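PDB 4F0Q: restriction endonuclease from Mycobacterium sp., which probably recognises modified cytosine in DNA through an N-terminal domain and cuts the DNA with a separate magnesium-binding nuclease domain, acting as a tetramer. Local coordinates for residues G26-Y31 and V162-A167; D43-Y48 and K173-F178; D103-D108 and L158-T163. All blocks are in the same frame, centred on the assembly; numbering follows the deposited sequence.

Contact 1: residues G26-Y31 and V162-A167; sequences GDELRY and VTVHRA
E28 lays the whole length of its side chain along one methyl group of V164, and the atom-by-atom distances follow it from root to tip. CB starts 3.8 Å from V164 CG1, and CG runs past the same methyl without drawing closer. The nearest approach is at the carboxylate carbon, where CD lies 3.6 Å from CG1; OE1 and OE2 stay close to the same methyl. This steady spacing is what an extended chain sliding alongside a valine gives, and the torsions agree: CG stands anti to the carbonyl carbon (chi1 -64°) and the chain continues straight to CD (chi2 173°). V164 offers CG1 because that branch, too, is anti to its own carbonyl carbon, beside the backbone N. The two side chains pass in opposite directions, so the acid ends beside the backbone of the second segment.

The acid's polar link to that segment runs through a water. The water donates to E28 OE1 at 2.7 Å and accepts from H165 N at 2.9 Å, bridging the carboxylate to a backbone amide. The polar tie between the segments is therefore indirect, and the direct contact is van der Waals packing of the chain and carboxylate on the V164 methyl. F45 touches both E28 and V164, while H175 and V171 also lie against V164, which is buried although E28 is only partly so.

The CA atoms of E28 and V164 are 7.2 Å apart, too far for paired strands. Strands 28-30 and 156-166 each bond antiparallel to strand 175-193, through L29 with V176 and V162 with H175. What results is a side-chain contact between two strands that both pair with the strand between them, in a curled mixed sheet, consistent with the PUA-like fold expected for this N-terminal domain.

Contact 2: residues D43-Y48 and K173-F178; sequences DGFVNY and KGHVEF
The backbones of D43-Y48 and K173-F178 keep their distance: F45 and H175 have CA atoms 8.6 Å apart, and Y48 and V176 are separated by a similar span. Side chains therefore bridge the gap, in two places.

At the first, F45 and H175 form a T-shaped pair, with the edge of the imidazole directed at the phenyl face. The ring centroids are 4.7 Å apart and the planes stand at 71°. H175 CD2 sits 3.6 Å above the plane of the F45 ring, displaced toward its rim, while H175 NE2 comes within 3.4 Å of F45 CD1. Both rings leave their backbones with CG anti to the carbonyl carbon (chi1 -68° for F45), and the side chains cross at roughly a right angle. A water lies in the imidazole plane, 2.9 Å from H175 NE2; its spacing to D43 O is too short to be trusted, so the link to D43 is doubtful.

At the second, Y48 CD1 rests 4.5 Å from V176 CG2, a looser apolar touch. The Y48 hydroxyl is occupied elsewhere, by V62 O.

Strand 28-30 runs between the two segments, bonding to V46 and Y48 through R30 and to V176 through L29. V164 of strand 156-166 flanks F45 and H175, and Y48 opens helix 48-52 right after the N-cap residue N47.

Contact 3: residues D103-D108 and L158-T163; sequences DEFDLD and LFRAVT
R160 carries its CD squarely over the face of the F105 ring, 4.2 Å from the centroid and only 5° off the ring normal, which meets the geometry of a CH-pi contact. Beyond CD the chain continues past the ring toward the root of the phenylalanine, where NH1 stands 3.3 Å from F105 CB and 3.6 Å from F105 CG. These positions put the CD methylene, and not the charged end, over the ring centre; the guanidinium plane is tilted 39° from that of the ring. This reach depends on R160 CG lying between the backbone N and the carbonyl carbon (chi1 59°), after which the chain is extended to NE.

The guanidinium itself is covered over one face by L107, whose CD1 lies 3.7 Å from R160 NH2. Its charge is answered by a salt bridge from NH2 to E177, which would be expected to limit how far the group can swing. Elsewhere on the ring, at F105 CE2, L158 CD1 touches obliquely at 4.5 Å, adding a purely apolar element. L107 and L158 are buried, whereas F105 and R160 remain partly exposed.

The backbones of F105 and R160 approach no closer than 9.5 Å between CA atoms, so the joint is made by side chains. V112 of strand 111-115 packs against F105, L107 and L158, and C179 of strand 175-193 touches L107, L158 and R160. V210 of strand 200-210 meets both leucines, while D108 forms a salt bridge with R193 of the second subunit.

From the N terminus, 26-31 opens first and 43-48 follows; 103-108 comes next, before the chain returns through 158-167 to 173-178. Contact 1 closes a loop of 130 residues at 162-167. Contact 2 starts inside that loop and ends beyond it, so the two cross. Contact 3 lies wholly within the span of contact 2 and ends on the same strand as contact 1, sharing V162 and T163. Contacts 1 and 2 have centres about 5 Å apart, whereas contact 3 sits about 13 to 14 Å away. Together they join the early strands 28-30 and 45-47, and strand 104-106, to the antiparallel neighbours 156-166 and 175-193.

Contact 1: residues G26-Y31 and V162-A167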
loop_
_atom_site.group_PDB
_atom_site.type_symbol
_atom_site.label_atom_id
_atom_site.label_comp_id
_atom_site.label_asym_id
_atom_site.label_seq_id
_atom_site.Cartn_x
_atom_site.Cartn_y
_atom_site.Cartn_z
ATOM N N GLY A 26 -23.874 -23.504 1.040
ATOM C CA GLY A 26 -24.370 -23.522 2.403
ATOM C C GLY A 26 -25.466 -24.549 2.605
ATOM O O GLY A 26 -25.939 -24.748 3.724
ATOM N N ASP A 27 -25.870 -25.201 1.518
ATOM C CA ASP A 27 -26.902 -26.233 1.575
ATOM C C ASP A 27 -26.488 -27.386 2.479
ATOM O O ASP A 27 -25.403 -27.948 2.330
ATOM C CB ASP A 27 -27.230 -26.757 0.175
ATOM C CG ASP A 27 -28.132 -25.817 -0.603
ATOM O OD1 ASP A 27 -28.227 -24.630 -0.228
ATOM O OD2 ASP A 27 -28.745 -26.266 -1.596
ATOM N N GLU A 28 -27.362 -27.728 3.419
ATOM C CA GLU A 28 -27.101 -28.808 4.360
ATOM C C GLU A 28 -27.630 -30.132 3.824
ATOM O O GLU A 28 -28.839 -30.328 3.699
ATOM C CB GLU A 28 -27.724 -28.490 5.721
ATOM C CG GLU A 28 -27.115 -27.273 6.398
ATOM C CD GLU A 28 -27.854 -26.867 7.656
ATOM O OE1 GLU A 28 -29.057 -27.180 7.768
ATOM O OE2 GLU A 28 -27.229 -26.234 8.534
ATOM N N LEU A 29 -26.711 -31.037 3.509
ATOM C CA LEU A 29 -27.059 -32.306 2.890
ATOM C C LEU A 29 -26.838 -33.467 3.851
ATOM O O LEU A 29 -25.885 -33.468 4.630
ATOM C CB LEU A 29 -26.225 -32.514 1.626
ATOM C CG LEU A 29 -26.161 -31.330 0.659
ATOM C CD1 LEU A 29 -25.180 -31.608 -0.468
ATOM C CD2 LEU A 29 -27.541 -31.006 0.106
ATOM N N ARG A 30 -27.726 -34.453 3.792
ATOM C CA ARG A 30 -27.582 -35.663 4.591
ATOM C C ARG A 30 -26.661 -36.642 3.876
ATOM O O ARG A 30 -26.914 -37.013 2.730
ATOM C CB ARG A 30 -28.950 -36.309 4.821
ATOM C CG ARG A 30 -28.901 -37.655 5.525
ATOM C CD ARG A 30 -28.514 -37.513 6.988
ATOM N NE ARG A 30 -28.578 -38.792 7.691
ATOM C CZ ARG A 30 -27.542 -39.606 7.858
ATOM N NH1 ARG A 30 -26.351 -39.277 7.378
ATOM N NH2 ARG A 30 -27.695 -40.752 8.507
ATOM N N TYR A 31 -25.590 -37.055 4.546
ATOM C CA TYR A 31 -24.663 -38.013 3.954
ATOM C C TYR A 31 -24.631 -39.342 4.698
ATOM O O TYR A 31 -24.224 -39.410 5.857
ATOM C CB TYR A 31 -23.247 -37.440 3.863
ATOM C CG TYR A 31 -22.271 -38.389 3.201
ATOM C CD1 TYR A 31 -22.243 -38.530 1.821
ATOM C CD2 TYR A 31 -21.386 -39.149 3.955
ATOM C CE1 TYR A 31 -21.362 -39.398 1.208
ATOM C CE2 TYR A 31 -20.498 -40.021 3.350
ATOM C CZ TYR A 31 -20.490 -40.141 1.975
ATOM O OH TYR A 31 -19.611 -41.005 1.363
ATOM N N VAL A 162 -20.553 -30.445 8.877
ATOM C CA VAL A 162 -21.063 -29.429 9.791
ATOM C C VAL A 162 -22.188 -29.966 10.668
ATOM O O VAL A 162 -22.752 -31.027 10.398
ATOM C CB VAL A 162 -21.578 -28.193 9.032
ATOM C CG1 VAL A 162 -20.458 -27.568 8.214
ATOM C CG2 VAL A 162 -22.754 -28.568 8.142
ATOM N N THR A 163 -22.508 -29.221 11.722
ATOM C CA THR A 163 -23.592 -29.584 12.623
ATOM C C THR A 163 -24.885 -28.894 12.207
ATOM O O THR A 163 -24.947 -27.666 12.129
ATOM C CB THR A 163 -23.266 -29.206 14.081
ATOM O OG1 THR A 163 -22.143 -29.971 14.534
ATOM C CG2 THR A 163 -24.457 -29.484 14.985
ATOM N N VAL A 164 -25.915 -29.687 11.935
ATOM C CA VAL A 164 -27.202 -29.145 11.519
ATOM C C VAL A 164 -28.177 -29.094 12.689
ATOM O O VAL A 164 -27.816 -29.409 13.823
ATOM C CB VAL A 164 -27.825 -29.972 10.377
ATOM C CG1 VAL A 164 -26.924 -29.950 9.153
ATOM C CG2 VAL A 164 -28.080 -31.399 10.834
ATOM N N HIS A 165 -29.411 -28.692 12.408
ATOM C CA HIS A 165 -30.446 -28.643 13.432
ATOM C C HIS A 165 -31.758 -29.237 12.930
ATOM O O HIS A 165 -32.247 -28.875 11.861
ATOM C CB HIS A 165 -30.660 -27.209 13.923
ATOM C CG HIS A 165 -29.509 -26.662 14.710
ATOM N ND1 HIS A 165 -29.339 -26.914 16.054
ATOM C CD2 HIS A 165 -28.472 -25.874 14.342
ATOM C CE1 HIS A 165 -28.247 -26.307 16.480
ATOM N NE2 HIS A 165 -27.701 -25.669 15.461
ATOM N N ARG A 166 -32.319 -30.155 13.710
ATOM C CA ARG A 166 -33.589 -30.783 13.367
ATOM C C ARG A 166 -34.479 -30.888 14.599
ATOM O O ARG A 166 -34.057 -31.404 15.637
ATOM C CB ARG A 166 -33.355 -32.171 12.768
ATOM C CG ARG A 166 -34.610 -32.825 12.210
ATOM C CD ARG A 166 -34.329 -34.243 11.738
ATOM N NE ARG A 166 -35.473 -34.826 11.041
ATOM C CZ ARG A 166 -35.525 -36.082 10.610
ATOM N NH1 ARG A 166 -34.497 -36.898 10.807
ATOM N NH2 ARG A 166 -36.606 -36.525 9.983
ATOM N N ALA A 167 -35.707 -30.389 14.474
ATOM C CA ALA A 167 -36.692 -30.412 15.556
ATOM C C ALA A 167 -36.224 -29.684 16.817
ATOM O O ALA A 167 -36.607 -30.044 17.929
ATOM C CB ALA A 167 -37.113 -31.847 15.881
HETATM O O HOH W 1 -29.579 -26.624 10.329
#

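Contact 2: residues D43-Y48 and K173-F178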
loop_
_atom_site.group_PDB
_atom_site.type_symbol
_atom_site.label_atom_id
_atom_site.label_comp_id
_atom_site.label_asym_id
_atom_site.label_seq_id
_atom_site.Cartn_x
_atom_site.Cartn_y
_atom_site.Cartn_z
ATOM N N ASP A 43 -33.773 -37.994 6.126
ATOM C CA ASP A 43 -33.685 -37.497 7.500
ATOM C C ASP A 43 -33.889 -35.987 7.602
ATOM O O ASP A 43 -33.194 -35.305 8.356
ATOM C CB ASP A 43 -32.357 -37.903 8.149
ATOM C CG ASP A 43 -32.301 -39.380 8.486
ATOM O OD1 ASP A 43 -33.364 -39.963 8.787
ATOM O OD2 ASP A 43 -31.195 -39.960 8.452
ATOM N N GLY A 44 -34.847 -35.472 6.837
ATOM C CA GLY A 44 -35.187 -34.061 6.882
ATOM C C GLY A 44 -34.297 -33.194 6.014
ATOM O O GLY A 44 -34.486 -31.980 5.937
ATOM N N PHE A 45 -33.323 -33.816 5.358
ATOM C CA PHE A 45 -32.390 -33.088 4.506
ATOM C C PHE A 45 -32.245 -33.748 3.140
ATOM O O PHE A 45 -32.597 -34.914 2.963
ATOM C CB PHE A 45 -31.022 -32.973 5.184
ATOM C CG PHE A 45 -31.022 -32.094 6.402
ATOM C CD1 PHE A 45 -31.373 -32.603 7.643
ATOM C CD2 PHE A 45 -30.672 -30.759 6.308
ATOM C CE1 PHE A 45 -31.375 -31.795 8.764
ATOM C CE2 PHE A 45 -30.671 -29.947 7.426
ATOM C CZ PHE A 45 -31.023 -30.467 8.655
ATOM N N VAL A 46 -31.727 -32.992 2.178
ATOM C CA VAL A 46 -31.510 -33.504 0.832
ATOM C C VAL A 46 -30.468 -34.616 0.833
ATOM O O VAL A 46 -29.363 -34.446 1.351
ATOM C CB VAL A 46 -31.057 -32.387 -0.127
ATOM C CG1 VAL A 46 -30.721 -32.961 -1.497
ATOM C CG2 VAL A 46 -32.133 -31.318 -0.240
ATOM N N ASN A 47 -30.833 -35.757 0.261
ATOM C CA ASN A 47 -29.924 -36.890 0.160
ATOM C C ASN A 47 -28.748 -36.568 -0.757
ATOM O O ASN A 47 -28.939 -36.169 -1.905
ATOM C CB ASN A 47 -30.671 -38.127 -0.342
ATOM C CG ASN A 47 -29.807 -39.372 -0.348
ATOM O OD1 ASN A 47 -28.776 -39.433 0.322
ATOM N ND2 ASN A 47 -30.227 -40.379 -1.106
ATOM N N TYR A 48 -27.537 -36.735 -0.235
ATOM C CA TYR A 48 -26.320 -36.447 -0.986
ATOM C C TYR A 48 -26.204 -37.308 -2.239
ATOM O O TYR A 48 -25.972 -36.797 -3.335
ATOM C CB TYR A 48 -25.086 -36.649 -0.098
ATOM C CG TYR A 48 -23.774 -36.658 -0.855
ATOM C CD1 TYR A 48 -23.078 -35.480 -1.092
ATOM C CD2 TYR A 48 -23.229 -37.848 -1.327
ATOM C CE1 TYR A 48 -21.878 -35.488 -1.783
ATOM C CE2 TYR A 48 -22.037 -37.864 -2.018
ATOM C CZ TYR A 48 -21.364 -36.683 -2.244
ATOM O OH TYR A 48 -20.173 -36.701 -2.933
ATOM N N LYS A 173 -23.256 -35.203 13.661
ATOM C CA LYS A 173 -22.742 -36.104 12.635
ATOM C C LYS A 173 -23.785 -36.456 11.579
ATOM O O LYS A 173 -24.987 -36.423 11.843
ATOM C CB LYS A 173 -22.198 -37.386 13.271
ATOM C CG LYS A 173 -21.024 -37.169 14.211
ATOM C CD LYS A 173 -20.511 -38.490 14.758
ATOM C CE LYS A 173 -19.297 -38.287 15.650
ATOM N NZ LYS A 173 -18.758 -39.579 16.158
ATOM N N GLY A 174 -23.313 -36.789 10.382
ATOM C CA GLY A 174 -24.176 -37.288 9.327
ATOM C C GLY A 174 -24.588 -36.266 8.285
ATOM O O GLY A 174 -25.443 -36.545 7.448
ATOM N N HIS A 175 -23.984 -35.082 8.327
ATOM C CA HIS A 175 -24.348 -34.022 7.392
ATOM C C HIS A 175 -23.139 -33.262 6.850
ATOM O O HIS A 175 -22.182 -32.997 7.574
ATOM C CB HIS A 175 -25.327 -33.040 8.040
ATOM C CG HIS A 175 -26.630 -33.659 8.441
ATOM N ND1 HIS A 175 -26.773 -34.424 9.578
ATOM C CD2 HIS A 175 -27.851 -33.624 7.856
ATOM C CE1 HIS A 175 -28.025 -34.835 9.677
ATOM N NE2 HIS A 175 -28.701 -34.362 8.645
ATOM N N VAL A 176 -23.199 -32.911 5.569
ATOM C CA VAL A 176 -22.152 -32.118 4.940
ATOM C C VAL A 176 -22.721 -30.855 4.298
ATOM O O VAL A 176 -23.838 -30.852 3.786
ATOM C CB VAL A 176 -21.371 -32.927 3.881
ATOM C CG1 VAL A 176 -20.478 -33.960 4.552
ATOM C CG2 VAL A 176 -22.328 -33.586 2.895
ATOM N N GLU A 177 -21.938 -29.783 4.336
ATOM C CA GLU A 177 -22.340 -28.506 3.768
ATOM C C GLU A 177 -21.604 -28.254 2.458
ATOM O O GLU A 177 -20.394 -28.471 2.366
ATOM C CB GLU A 177 -22.047 -27.374 4.753
ATOM C CG GLU A 177 -22.241 -25.983 4.178
ATOM C CD GLU A 177 -21.717 -24.893 5.092
ATOM O OE1 GLU A 177 -21.581 -25.147 6.307
ATOM O OE2 GLU A 177 -21.437 -23.782 4.595
ATOM N N PHE A 178 -22.345 -27.800 1.451
ATOM C CA PHE A 178 -21.775 -27.479 0.147
ATOM C C PHE A 178 -21.096 -26.113 0.175
ATOM O O PHE A 178 -21.671 -25.130 0.640
ATOM C CB PHE A 178 -22.862 -27.519 -0.929
ATOM C CG PHE A 178 -22.361 -27.218 -2.314
ATOM C CD1 PHE A 178 -21.484 -28.079 -2.952
ATOM C CD2 PHE A 178 -22.784 -26.082 -2.984
ATOM C CE1 PHE A 178 -21.026 -27.806 -4.227
ATOM C CE2 PHE A 178 -22.331 -25.805 -4.261
ATOM C CZ PHE A 178 -21.453 -26.670 -4.883
HETATM O O HOH W 2 -31.277 -35.014 9.851
#

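Contact 3: residues D103-D108 and L158-T163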
loop_
_atom_site.group_PDB
_atom_site.type_symbol
_atom_site.label_atom_id
_atom_site.label_comp_id
_atom_site.label_asym_id
_atom_site.label_seq_id
_atom_site.Cartn_x
_atom_site.Cartn_y
_atom_site.Cartn_z
ATOM N N ASP A 103 -7.708 -26.834 7.472
ATOM C CA ASP A 103 -8.274 -26.173 6.302
ATOM C C ASP A 103 -8.894 -24.834 6.684
ATOM O O ASP A 103 -9.642 -24.741 7.658
ATOM C CB ASP A 103 -9.320 -27.064 5.632
ATOM C CG ASP A 103 -8.758 -28.409 5.216
ATOM O OD1 ASP A 103 -7.533 -28.499 4.990
ATOM O OD2 ASP A 103 -9.542 -29.375 5.113
ATOM N N GLU A 104 -8.577 -23.797 5.916
ATOM C CA GLU A 104 -9.110 -22.465 6.181
ATOM C C GLU A 104 -10.177 -22.092 5.157
ATOM O O GLU A 104 -9.888 -21.937 3.972
ATOM C CB GLU A 104 -7.991 -21.433 6.192
ATOM N N PHE A 105 -11.412 -21.950 5.624
ATOM C CA PHE A 105 -12.525 -21.604 4.748
ATOM C C PHE A 105 -12.892 -20.129 4.838
ATOM O O PHE A 105 -13.277 -19.635 5.898
ATOM C CB PHE A 105 -13.748 -22.465 5.065
ATOM C CG PHE A 105 -13.687 -23.844 4.477
ATOM C CD1 PHE A 105 -12.994 -24.856 5.119
ATOM C CD2 PHE A 105 -14.326 -24.129 3.281
ATOM C CE1 PHE A 105 -12.938 -26.126 4.579
ATOM C CE2 PHE A 105 -14.275 -25.396 2.737
ATOM C CZ PHE A 105 -13.580 -26.396 3.387
ATOM N N ASP A 106 -12.765 -19.430 3.716
ATOM C CA ASP A 106 -13.189 -18.040 3.620
ATOM C C ASP A 106 -14.110 -17.883 2.416
ATOM O O ASP A 106 -13.720 -17.327 1.389
ATOM C CB ASP A 106 -11.980 -17.114 3.493
ATOM C CG ASP A 106 -12.365 -15.649 3.504
ATOM O OD1 ASP A 106 -13.410 -15.311 4.101
ATOM O OD2 ASP A 106 -11.625 -14.836 2.915
ATOM N N LEU A 107 -15.335 -18.382 2.551
ATOM C CA LEU A 107 -16.278 -18.421 1.441
ATOM C C LEU A 107 -16.854 -17.047 1.105
ATOM O O LEU A 107 -17.450 -16.859 0.045
ATOM C CB LEU A 107 -17.400 -19.418 1.732
ATOM C CG LEU A 107 -16.953 -20.856 2.013
ATOM C CD1 LEU A 107 -18.155 -21.763 2.222
ATOM C CD2 LEU A 107 -16.071 -21.380 0.890
ATOM N N ASP A 108 -16.675 -16.091 2.011
ATOM C CA ASP A 108 -17.120 -14.722 1.769
ATOM C C ASP A 108 -16.246 -14.038 0.724
ATOM O O ASP A 108 -16.693 -13.129 0.026
ATOM C CB ASP A 108 -17.121 -13.914 3.067
ATOM C CG ASP A 108 -18.315 -14.226 3.945
ATOM O OD1 ASP A 108 -18.933 -15.293 3.753
ATOM O OD2 ASP A 108 -18.638 -13.401 4.824
ATOM N N LEU A 158 -16.348 -28.484 -3.113
ATOM C CA LEU A 158 -15.984 -28.478 -1.703
ATOM C C LEU A 158 -17.162 -28.824 -0.800
ATOM O O LEU A 158 -18.280 -28.361 -1.012
ATOM C CB LEU A 158 -15.400 -27.119 -1.311
ATOM C CG LEU A 158 -14.200 -26.663 -2.144
ATOM C CD1 LEU A 158 -13.720 -25.292 -1.702
ATOM C CD2 LEU A 158 -13.074 -27.682 -2.063
ATOM N N PHE A 159 -16.896 -29.652 0.203
ATOM C CA PHE A 159 -17.885 -29.986 1.217
ATOM C C PHE A 159 -17.229 -29.960 2.590
ATOM O O PHE A 159 -16.035 -30.231 2.715
ATOM C CB PHE A 159 -18.485 -31.370 0.957
ATOM C CG PHE A 159 -19.255 -31.468 -0.328
ATOM C CD1 PHE A 159 -20.600 -31.139 -0.372
ATOM C CD2 PHE A 159 -18.636 -31.896 -1.491
ATOM C CE1 PHE A 159 -21.311 -31.229 -1.552
ATOM C CE2 PHE A 159 -19.343 -31.988 -2.674
ATOM C CZ PHE A 159 -20.682 -31.654 -2.705
ATOM N N ARG A 160 -18.000 -29.632 3.622
ATOM C CA ARG A 160 -17.467 -29.696 4.983
ATOM C C ARG A 160 -18.466 -30.259 5.992
ATOM O O ARG A 160 -19.622 -29.846 6.031
ATOM C CB ARG A 160 -16.934 -28.333 5.441
ATOM C CG ARG A 160 -17.957 -27.210 5.439
ATOM C CD ARG A 160 -17.321 -25.899 5.867
ATOM N NE ARG A 160 -18.220 -24.762 5.690
ATOM C CZ ARG A 160 -17.891 -23.502 5.959
ATOM N NH1 ARG A 160 -16.681 -23.217 6.420
ATOM N NH2 ARG A 160 -18.769 -22.528 5.768
ATOM N N ALA A 161 -18.009 -31.208 6.802
ATOM C CA ALA A 161 -18.853 -31.819 7.824
ATOM C C ALA A 161 -19.270 -30.793 8.873
ATOM O O ALA A 161 -18.447 -30.327 9.659
ATOM C CB ALA A 161 -18.131 -32.986 8.479
ATOM N N VAL A 162 -20.553 -30.445 8.877
ATOM C CA VAL A 162 -21.063 -29.429 9.791
ATOM C C VAL A 162 -22.188 -29.966 10.668
ATOM O O VAL A 162 -22.752 -31.027 10.398
ATOM C CB VAL A 162 -21.578 -28.193 9.032
ATOM C CG1 VAL A 162 -20.458 -27.568 8.214
ATOM C CG2 VAL A 162 -22.754 -28.568 8.142
ATOM N N THR A 163 -22.508 -29.221 11.722
ATOM C CA THR A 163 -23.592 -29.584 12.623
ATOM C C THR A 163 -24.885 -28.894 12.207
ATOM O O THR A 163 -24.947 -27.666 12.129
ATOM C CB THR A 163 -23.266 -29.206 14.081
ATOM O OG1 THR A 163 -22.143 -29.971 14.534
ATOM C CG2 THR A 163 -24.457 -29.484 14.985
#